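Local coordinates for protein putative NADH-flavin reductase (Streptococcus pneumoniae TIGR4, PDB 4R01) that probably reduces flavins with NADH, using a Rossmann dinucleotide-binding fold, at residues A[66-69]-A[73-76]; A[75-80]-A[125-130]; A[170-173]-A[179-182]. All blocks are in the same frame, centred on the assembly; numbering follows the deposited sequence.

Contact 1: A[66-69]-A[73-76]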
ATOM      1  N   PHE A  66      18.597  12.734 -20.955  1.00 38.93           N
ATOM      2  CA  PHE A  66      17.833  13.943 -21.233  1.00 46.51           C
ATOM      3  C   PHE A  66      16.641  14.099 -20.294  1.00 52.23           C
ATOM      4  O   PHE A  66      15.866  13.162 -20.089  1.00 53.47           O
ATOM      5  CB  PHE A  66      17.362  13.941 -22.690  1.00 46.79           C
ATOM      6  CG  PHE A  66      16.466  15.096 -23.043  1.00 50.38           C
ATOM      7  CD1 PHE A  66      16.993  16.356 -23.269  1.00 51.42           C
ATOM      8  CD2 PHE A  66      15.096  14.918 -23.159  1.00 51.06           C
ATOM      9  CE1 PHE A  66      16.171  17.420 -23.598  1.00 52.18           C
ATOM     10  CE2 PHE A  66      14.269  15.978 -23.486  1.00 52.13           C
ATOM     11  CZ  PHE A  66      14.808  17.231 -23.705  1.00 53.29           C
ATOM     12  N   GLY A  67      16.507  15.292 -19.724  1.00 58.20           N
ATOM     13  CA  GLY A  67      15.383  15.614 -18.864  1.00 64.41           C
ATOM     14  C   GLY A  67      14.783  16.957 -19.232  1.00 73.03           C
ATOM     15  O   GLY A  67      15.498  17.954 -19.339  1.00 76.57           O
ATOM     16  N   ALA A  68      13.469  16.985 -19.429  1.00 78.23           N
ATOM     17  CA  ALA A  68      12.779  18.201 -19.847  1.00 87.09           C
ATOM     18  C   ALA A  68      12.875  19.304 -18.796  1.00 97.31           C
ATOM     19  O   ALA A  68      12.472  19.122 -17.647  1.00101.38           O
ATOM     20  CB  ALA A  68      11.328  17.898 -20.159  1.00 87.50           C
ATOM     21  N   TYR A  69      13.406  20.451 -19.210  1.00105.14           N
ATOM     22  CA  TYR A  69      13.616  21.586 -18.317  1.00113.45           C
ATOM     23  C   TYR A  69      12.295  22.244 -17.920  1.00119.40           C
ATOM     24  O   TYR A  69      12.138  22.699 -16.786  1.00125.91           O
ATOM     25  CB  TYR A  69      14.548  22.604 -18.982  1.00117.46           C
ATOM     26  CG  TYR A  69      14.780  23.875 -18.193  1.00125.83           C
ATOM     27  CD1 TYR A  69      15.629  23.890 -17.094  1.00127.75           C
ATOM     28  CD2 TYR A  69      14.172  25.067 -18.566  1.00131.30           C
ATOM     29  CE1 TYR A  69      15.851  25.054 -16.378  1.00134.01           C
ATOM     30  CE2 TYR A  69      14.388  26.233 -17.857  1.00137.39           C
ATOM     31  CZ  TYR A  69      15.227  26.222 -16.764  1.00138.84           C
ATOM     32  OH  TYR A  69      15.444  27.382 -16.058  1.00146.37           O
ATOM     33  N   THR A  73       7.930  21.531 -22.409  1.00 64.37           N
ATOM     34  CA  THR A  73       8.949  20.913 -23.250  1.00 61.52           C
ATOM     35  C   THR A  73       9.014  19.406 -23.006  1.00 59.77           C
ATOM     36  O   THR A  73       9.873  18.718 -23.555  1.00 58.92           O
ATOM     37  CB  THR A  73      10.340  21.527 -23.007  1.00 58.14           C
ATOM     38  OG1 THR A  73      10.576  21.636 -21.598  1.00 56.99           O
ATOM     39  CG2 THR A  73      10.430  22.909 -23.641  1.00 55.36           C
ATOM     40  N   LEU A  74       8.109  18.897 -22.176  1.00 56.73           N
ATOM     41  CA  LEU A  74       8.021  17.457 -21.935  1.00 50.12           C
ATOM     42  C   LEU A  74       7.840  16.613 -23.211  1.00 47.99           C
ATOM     43  O   LEU A  74       8.369  15.502 -23.280  1.00 42.43           O
ATOM     44  CB  LEU A  74       6.886  17.153 -20.952  1.00 48.17           C
ATOM     45  CG  LEU A  74       7.139  17.485 -19.479  1.00 45.89           C
ATOM     46  CD1 LEU A  74       5.863  17.336 -18.675  1.00 43.78           C
ATOM     47  CD2 LEU A  74       8.233  16.608 -18.897  1.00 42.88           C
ATOM     48  N   PRO A  75       7.097  17.118 -24.222  1.00 54.72           N
ATOM     49  CA  PRO A  75       7.029  16.324 -25.458  1.00 56.53           C
ATOM     50  C   PRO A  75       8.369  16.109 -26.171  1.00 54.54           C
ATOM     51  O   PRO A  75       8.423  15.311 -27.106  1.00 57.18           O
ATOM     52  CB  PRO A  75       6.090  17.147 -26.344  1.00 60.86           C
ATOM     53  CG  PRO A  75       5.206  17.840 -25.390  1.00 60.50           C
ATOM     54  CD  PRO A  75       6.080  18.189 -24.222  1.00 56.36           C
ATOM     55  N   LEU A  76       9.423  16.797 -25.743  1.00 49.08           N
ATOM     56  CA  LEU A  76      10.730  16.654 -26.380  1.00 45.80           C
ATOM     57  C   LEU A  76      11.351  15.285 -26.114  1.00 39.62           C
ATOM     58  O   LEU A  76      12.293  14.883 -26.801  1.00 37.44           O
ATOM     59  CB  LEU A  76      11.681  17.755 -25.909  1.00 43.94           C
ATOM     60  CG  LEU A  76      11.367  19.160 -26.422  1.00 42.56           C
ATOM     61  CD1 LEU A  76      12.359  20.163 -25.861  1.00 44.00           C
ATOM     62  CD2 LEU A  76      11.371  19.184 -27.941  1.00 42.13           C
TER
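Ala68 and Leu74 make the tightest apolar touch of this loop: the methyl CB of Ala68 sits 3.6 Å from CD2 of Leu74. Leu74 turns its CB away from 66-69, and it is the far end of the side chain that comes back. With CG anti to the carbonyl carbon (chi1 -75°), a chi2 of 171° sets CD1 anti to CA and leaves CD2 as the branch that meets the alanine methyl. The same Ala68 CB also rests 3.8 Å from the carbonyl O of Thr73, so one small side chain settles against both backbone and side chain of the turn. Phe66 works from the other end of its segment. Its CG is anti to the backbone N (chi1 175°), which sends the ring out to Leu76, where CZ lies 3.9 Å from CB; the two side chains meet at a slant rather than in a stack. Thr73 OG1 comes within 4.1 Å of Ala68 CB, but its hydrogen bond goes to Thr70 O within the intervening loop. Segment 73-76 holds its own shape as a type I beta turn, closed by Leu76 N to Thr73 O at 2.9 Å. The whole is a surface loop folded back on itself by apolar packing, the beta-to-alpha connection between strand 61-64 and helix 76-88 of a Rossmann fold.

Contact 2: A[75-80]-A[125-130]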
ATOM      1  N   PRO A  75       7.097  17.118 -24.222  1.00 54.72           N
ATOM      2  CA  PRO A  75       7.029  16.324 -25.458  1.00 56.53           C
ATOM      3  C   PRO A  75       8.369  16.109 -26.171  1.00 54.54           C
ATOM      4  O   PRO A  75       8.423  15.311 -27.106  1.00 57.18           O
ATOM      5  CB  PRO A  75       6.090  17.147 -26.344  1.00 60.86           C
ATOM      6  CG  PRO A  75       5.206  17.840 -25.390  1.00 60.50           C
ATOM      7  CD  PRO A  75       6.080  18.189 -24.222  1.00 56.36           C
ATOM      8  N   LEU A  76       9.423  16.797 -25.743  1.00 49.08           N
ATOM      9  CA  LEU A  76      10.730  16.654 -26.380  1.00 45.80           C
ATOM     10  C   LEU A  76      11.351  15.285 -26.114  1.00 39.62           C
ATOM     11  O   LEU A  76      12.293  14.883 -26.801  1.00 37.44           O
ATOM     12  CB  LEU A  76      11.681  17.755 -25.909  1.00 43.94           C
ATOM     13  CG  LEU A  76      11.367  19.160 -26.422  1.00 42.56           C
ATOM     14  CD1 LEU A  76      12.359  20.163 -25.861  1.00 44.00           C
ATOM     15  CD2 LEU A  76      11.371  19.184 -27.941  1.00 42.13           C
ATOM     16  N   HIS A  77      10.827  14.575 -25.118  1.00 34.81           N
ATOM     17  CA  HIS A  77      11.267  13.212 -24.844  1.00 36.52           C
ATOM     18  C   HIS A  77      11.012  12.323 -26.053  1.00 39.07           C
ATOM     19  O   HIS A  77      11.868  11.529 -26.445  1.00 41.97           O
ATOM     20  CB  HIS A  77      10.557  12.640 -23.613  1.00 37.69           C
ATOM     21  CG  HIS A  77      11.135  13.099 -22.310  1.00 39.32           C
ATOM     22  ND1 HIS A  77      10.647  14.190 -21.623  1.00 42.34           N
ATOM     23  CD2 HIS A  77      12.161  12.617 -21.572  1.00 35.58           C
ATOM     24  CE1 HIS A  77      11.348  14.359 -20.516  1.00 40.80           C
ATOM     25  NE2 HIS A  77      12.273  13.418 -20.461  1.00 37.37           N
ATOM     26  N   SER A  78       9.830  12.465 -26.645  1.00 37.67           N
ATOM     27  CA  SER A  78       9.471  11.688 -27.821  1.00 39.31           C
ATOM     28  C   SER A  78      10.270  12.142 -29.033  1.00 41.20           C
ATOM     29  O   SER A  78      10.769  11.320 -29.800  1.00 41.21           O
ATOM     30  CB  SER A  78       7.972  11.798 -28.106  1.00 44.32           C
ATOM     31  OG  SER A  78       7.213  11.174 -27.087  1.00 49.12           O
ATOM     32  N   LYS A  79      10.393  13.456 -29.198  1.00 43.71           N
ATOM     33  CA  LYS A  79      11.111  14.007 -30.341  1.00 45.48           C
ATOM     34  C   LYS A  79      12.578  13.595 -30.304  1.00 42.54           C
ATOM     35  O   LYS A  79      13.200  13.406 -31.349  1.00 42.46           O
ATOM     36  CB  LYS A  79      10.988  15.531 -30.379  1.00 50.22           C
ATOM     37  CG  LYS A  79      11.362  16.143 -31.721  1.00 52.74           C
ATOM     38  CD  LYS A  79      11.475  17.656 -31.634  1.00 57.46           C
ATOM     39  CE  LYS A  79      11.850  18.260 -32.983  1.00 61.56           C
ATOM     40  NZ  LYS A  79      12.404  19.638 -32.855  1.00 61.59           N
ATOM     41  N   SER A  80      13.123  13.445 -29.099  1.00 37.92           N
ATOM     42  CA  SER A  80      14.515  13.035 -28.941  1.00 41.59           C
ATOM     43  C   SER A  80      14.712  11.612 -29.452  1.00 39.72           C
ATOM     44  O   SER A  80      15.703  11.317 -30.119  1.00 40.24           O
ATOM     45  CB  SER A  80      14.956  13.144 -27.479  1.00 42.35           C
ATOM     46  OG  SER A  80      14.269  12.211 -26.662  1.00 45.64           O
ATOM     47  N   LYS A 125       2.082  12.565 -13.369  1.00 33.72           N
ATOM     48  CA  LYS A 125       1.555  12.119 -14.656  1.00 33.60           C
ATOM     49  C   LYS A 125       2.175  12.779 -15.899  1.00 35.55           C
ATOM     50  O   LYS A 125       2.429  12.084 -16.881  1.00 38.78           O
ATOM     51  CB  LYS A 125       0.039  12.312 -14.683  1.00 37.08           C
ATOM     52  CG  LYS A 125      -0.699  11.405 -13.720  1.00 40.72           C
ATOM     53  CD  LYS A 125      -2.199  11.530 -13.882  1.00 43.01           C
ATOM     54  CE  LYS A 125      -2.926  10.497 -13.034  1.00 42.48           C
ATOM     55  NZ  LYS A 125      -4.401  10.682 -13.086  1.00 43.94           N
ATOM     56  N   PRO A 126       2.417  14.106 -15.879  1.00 35.12           N
ATOM     57  CA  PRO A 126       2.997  14.693 -17.094  1.00 35.28           C
ATOM     58  C   PRO A 126       4.357  14.108 -17.481  1.00 35.36           C
ATOM     59  O   PRO A 126       4.556  13.767 -18.646  1.00 38.71           O
ATOM     60  CB  PRO A 126       3.127  16.174 -16.735  1.00 33.71           C
ATOM     61  CG  PRO A 126       2.051  16.404 -15.743  1.00 35.97           C
ATOM     62  CD  PRO A 126       2.028  15.152 -14.913  1.00 34.83           C
ATOM     63  N   LEU A 127       5.273  13.986 -16.525  1.00 34.38           N
ATOM     64  CA  LEU A 127       6.577  13.396 -16.814  1.00 34.31           C
ATOM     65  C   LEU A 127       6.445  11.910 -17.132  1.00 33.42           C
ATOM     66  O   LEU A 127       7.044  11.417 -18.088  1.00 35.71           O
ATOM     67  CB  LEU A 127       7.538  13.594 -15.641  1.00 35.54           C
ATOM     68  CG  LEU A 127       8.899  12.909 -15.789  1.00 40.13           C
ATOM     69  CD1 LEU A 127       9.617  13.398 -17.044  1.00 38.37           C
ATOM     70  CD2 LEU A 127       9.762  13.126 -14.552  1.00 42.22           C
ATOM     71  N   ALA A 128       5.654  11.207 -16.326  1.00 33.72           N
ATOM     72  CA  ALA A 128       5.457   9.766 -16.481  1.00 31.41           C
ATOM     73  C   ALA A 128       4.859   9.419 -17.838  1.00 32.80           C
ATOM     74  O   ALA A 128       5.221   8.413 -18.447  1.00 32.75           O
ATOM     75  CB  ALA A 128       4.566   9.234 -15.368  1.00 27.48           C
ATOM     76  N   LYS A 129       3.943  10.258 -18.309  1.00 34.41           N
ATOM     77  CA  LYS A 129       3.306  10.034 -19.597  1.00 40.81           C
ATOM     78  C   LYS A 129       4.297  10.254 -20.733  1.00 39.81           C
ATOM     79  O   LYS A 129       4.337   9.484 -21.691  1.00 38.85           O
ATOM     80  CB  LYS A 129       2.097  10.952 -19.770  1.00 48.56           C
ATOM     81  CG  LYS A 129       1.112  10.460 -20.803  1.00 58.84           C
ATOM     82  CD  LYS A 129       0.106   9.528 -20.156  1.00 64.52           C
ATOM     83  CE  LYS A 129      -0.080   8.268 -20.976  1.00 66.82           C
ATOM     84  NZ  LYS A 129      -1.064   7.344 -20.343  1.00 65.18           N
ATOM     85  N   ALA A 130       5.093  11.314 -20.622  1.00 38.57           N
ATOM     86  CA  ALA A 130       6.093  11.620 -21.636  1.00 39.47           C
ATOM     87  C   ALA A 130       7.128  10.506 -21.711  1.00 36.54           C
ATOM     88  O   ALA A 130       7.577  10.136 -22.795  1.00 39.77           O
ATOM     89  CB  ALA A 130       6.764  12.955 -21.346  1.00 42.29           C
TER
HETATM   90  O   HOH W   1       6.842  12.388 -24.908  1.00 34.95           O
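His77 meets Leu127 and Ala130 where two helices of the Rossmann fold, 76-88 and 125-138, lie side by side against the sheet. The short segments run nearly parallel, 15° apart in direction, with axes 10.5 Å from each other and the imidazole of His77 lying between them. In the first shell, the histidine ring presents CE1 to CD1 of Leu127 at 4.0 Å and ND1 to CB of Ala130 at 4.1 Å. Both aliphatic groups approach the ring obliquely, and the contact is one of van der Waals packing. Leu127 gets there through its torsions: CG is anti to the backbone N (chi1 175°), and the end of the side chain swings nearer to helix 76-88 than its CB direction alone would bring it. Ala130 directs its methyl toward helix 76-88.

The next shell fixes the ring. ND1 of His77 is hydrogen-bonded to Leu74 O in the turn before the helix, and the ring of Phe66 makes an edge-to-face stack with the imidazole, so both a polar bond and an aromatic neighbour limit its rotation. Glu134, a turn further along helix 125-138, also touches His77. Pro71 of the second subunit also packs on Leu127, linking this helix pair to the assembly.

One water joins the helices: it donates to Ala130 O at 3.2 Å and is hydrogen-bonded to Ser78 OG (2.5 Å). Within helix 76-88, Ser80 OG turns back and donates to His77 O at 2.5 Å, from above the carbonyl plane.

Contact 3: A[170-173]-A[179-182]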
ATOM      1  N   GLU A 170      10.559  -6.100 -17.236  1.00 42.49           N
ATOM      2  CA  GLU A 170       9.447  -5.274 -17.686  1.00 41.61           C
ATOM      3  C   GLU A 170       8.417  -5.021 -16.586  1.00 37.31           C
ATOM      4  O   GLU A 170       7.594  -4.110 -16.689  1.00 35.20           O
ATOM      5  CB  GLU A 170       8.774  -5.941 -18.887  1.00 46.81           C
ATOM      6  CG  GLU A 170       8.208  -4.978 -19.907  1.00 53.85           C
ATOM      7  CD  GLU A 170       9.278  -4.310 -20.740  1.00 56.92           C
ATOM      8  OE1 GLU A 170      10.342  -4.928 -20.957  1.00 56.46           O
ATOM      9  OE2 GLU A 170       9.054  -3.163 -21.174  1.00 61.14           O
ATOM     10  N   ILE A 171       8.473  -5.830 -15.531  1.00 33.96           N
ATOM     11  CA  ILE A 171       7.445  -5.832 -14.498  1.00 32.71           C
ATOM     12  C   ILE A 171       7.926  -5.179 -13.203  1.00 31.68           C
ATOM     13  O   ILE A 171       9.069  -5.376 -12.786  1.00 31.18           O
ATOM     14  CB  ILE A 171       6.972  -7.280 -14.213  1.00 35.64           C
ATOM     15  CG1 ILE A 171       6.416  -7.909 -15.492  1.00 37.60           C
ATOM     16  CG2 ILE A 171       5.931  -7.322 -13.102  1.00 34.03           C
ATOM     17  CD1 ILE A 171       5.961  -9.341 -15.323  1.00 39.85           C
ATOM     18  N   PHE A 172       7.048  -4.395 -12.578  1.00 30.98           N
ATOM     19  CA  PHE A 172       7.346  -3.748 -11.303  1.00 31.85           C
ATOM     20  C   PHE A 172       7.817  -4.748 -10.247  1.00 32.65           C
ATOM     21  O   PHE A 172       7.188  -5.785 -10.024  1.00 34.81           O
ATOM     22  CB  PHE A 172       6.120  -2.986 -10.795  1.00 33.29           C
ATOM     23  CG  PHE A 172       6.271  -2.451  -9.397  1.00 35.06           C
ATOM     24  CD1 PHE A 172       7.167  -1.432  -9.124  1.00 36.00           C
ATOM     25  CD2 PHE A 172       5.508  -2.959  -8.360  1.00 33.82           C
ATOM     26  CE1 PHE A 172       7.304  -0.938  -7.841  1.00 35.74           C
ATOM     27  CE2 PHE A 172       5.640  -2.470  -7.078  1.00 33.40           C
ATOM     28  CZ  PHE A 172       6.540  -1.458  -6.819  1.00 36.20           C
ATOM     29  N   THR A 173       8.929  -4.416  -9.602  1.00 27.74           N
ATOM     30  CA  THR A 173       9.586  -5.300  -8.652  1.00 28.12           C
ATOM     31  C   THR A 173       9.970  -4.511  -7.403  1.00 28.81           C
ATOM     32  O   THR A 173      10.243  -3.317  -7.479  1.00 30.84           O
ATOM     33  CB  THR A 173      10.837  -5.961  -9.289  1.00 46.46           C
ATOM     34  OG1 THR A 173      10.425  -6.817 -10.362  1.00 49.94           O
ATOM     35  CG2 THR A 173      11.629  -6.779  -8.278  1.00 47.92           C
ATOM     36  N   ILE A 179       9.872  -2.531  -0.918  1.00 31.91           N
ATOM     37  CA  ILE A 179      10.166  -1.140  -1.242  1.00 34.63           C
ATOM     38  C   ILE A 179      10.845  -1.019  -2.605  1.00 35.58           C
ATOM     39  O   ILE A 179      11.682  -1.845  -2.966  1.00 38.70           O
ATOM     40  CB  ILE A 179      11.066  -0.499  -0.161  1.00 41.26           C
ATOM     41  CG1 ILE A 179      10.461  -0.709   1.227  1.00 42.20           C
ATOM     42  CG2 ILE A 179      11.270   0.986  -0.428  1.00 45.32           C
ATOM     43  CD1 ILE A 179      11.312  -0.167   2.352  1.00 43.39           C
ATOM     44  N   SER A 180      10.473   0.009  -3.361  1.00 29.14           N
ATOM     45  CA  SER A 180      11.114   0.283  -4.639  1.00 27.75           C
ATOM     46  C   SER A 180      11.805   1.644  -4.615  1.00 29.39           C
ATOM     47  O   SER A 180      11.172   2.675  -4.846  1.00 31.10           O
ATOM     48  CB  SER A 180      10.094   0.228  -5.776  1.00 26.78           C
ATOM     49  OG  SER A 180      10.697   0.571  -7.011  1.00 25.93           O
ATOM     50  N   GLN A 181      13.102   1.640  -4.325  1.00 28.37           N
ATOM     51  CA  GLN A 181      13.892   2.867  -4.299  1.00 28.53           C
ATOM     52  C   GLN A 181      15.296   2.592  -4.818  1.00 27.71           C
ATOM     53  O   GLN A 181      15.757   1.453  -4.786  1.00 30.30           O
ATOM     54  CB  GLN A 181      13.963   3.448  -2.885  1.00 31.76           C
ATOM     55  CG  GLN A 181      14.710   2.562  -1.899  1.00 40.46           C
ATOM     56  CD  GLN A 181      14.901   3.214  -0.545  1.00 49.77           C
ATOM     57  OE1 GLN A 181      13.962   3.335   0.239  1.00 50.89           O
ATOM     58  NE2 GLN A 181      16.129   3.630  -0.260  1.00 57.21           N
ATOM     59  N   ILE A 182      15.966   3.632  -5.307  1.00 25.69           N
ATOM     60  CA  ILE A 182      17.372   3.516  -5.685  1.00 27.50           C
ATOM     61  C   ILE A 182      18.019   4.896  -5.802  1.00 26.45           C
ATOM     62  O   ILE A 182      17.366   5.877  -6.164  1.00 27.35           O
ATOM     63  CB  ILE A 182      17.548   2.737  -7.017  1.00 30.07           C
ATOM     64  CG1 ILE A 182      18.996   2.266  -7.180  1.00 24.74           C
ATOM     65  CG2 ILE A 182      17.094   3.571  -8.211  1.00 28.26           C
ATOM     66  CD1 ILE A 182      19.213   1.352  -8.365  1.00 32.85           C
TER
HETATM   67  O   HOH W   2      10.907  -1.078  -8.777  1.00 35.42           O
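This is a buried, partly water-mediated contact between a loop and the entry to a strand: Phe172 and Thr173, which follow strand 165-168, face Ser180 just ahead of strand 181-183, near the edge of the Rossmann domain. The direct touch is between Phe172 and Ser180. Phe172 has CG anti to the backbone N (chi1 172°), which carries the ring across to the serine, and CE1 comes within 3.7 Å of Ser180 CB. The serine methylene meets the ring at an oblique angle. It also lies 3.9 Å from the carbonyl O of Thr173, so CB touches both the ring and a backbone oxygen of the loop.

The polar link runs through one water. It donates to Thr173 O at 2.7 Å and is modelled unusually close, 2.4 Å, to Ser180 OG, so that the exact length is doubtful. It links a backbone carbonyl to a serine hydroxyl, across segments whose nearest CA atoms, those of Thr173 and Ser180, are 7.0 Å apart. Within the loop, Thr173 OG1 donates to Ile171 O at 3.1 Å, tying two residues of the segment together. Outside partners complete the setting: Ser180 OG is also hydrogen-bonded to Val153 N, Ser180 N pairs with Glu122 of the second subunit, and Pro118 of the fourth subunit packs on Phe172.

Ser180 uses its methylene for the ring and its hydroxyl for the polar side, where Val153 N gives the hydroxyl a backbone partner and the water probably a second; the polar link between the two segments is thus indirect, through the water.

Contacts 1 and 2 form one continuous patch, their centres 6 Å apart and Pro75 and Leu76 common to both. Residues 73-76 close contact 1 along the chain, and 75-80 open contact 2. The two also touch directly: Ala68 N lies 3.5 Å from His77 CE1, and Leu74 CD1 lies 3.5 Å from Pro126 CB, so the loop packs on the helix pair. Contact 3 stands apart, its centre about 24 Å from that of contact 1 and about 21 Å from that of contact 2, with nearest atoms about 15 and 12 Å away. All three belong to the NAD(P)H-binding family region, and contacts 2 and 3 each meet the second subunit.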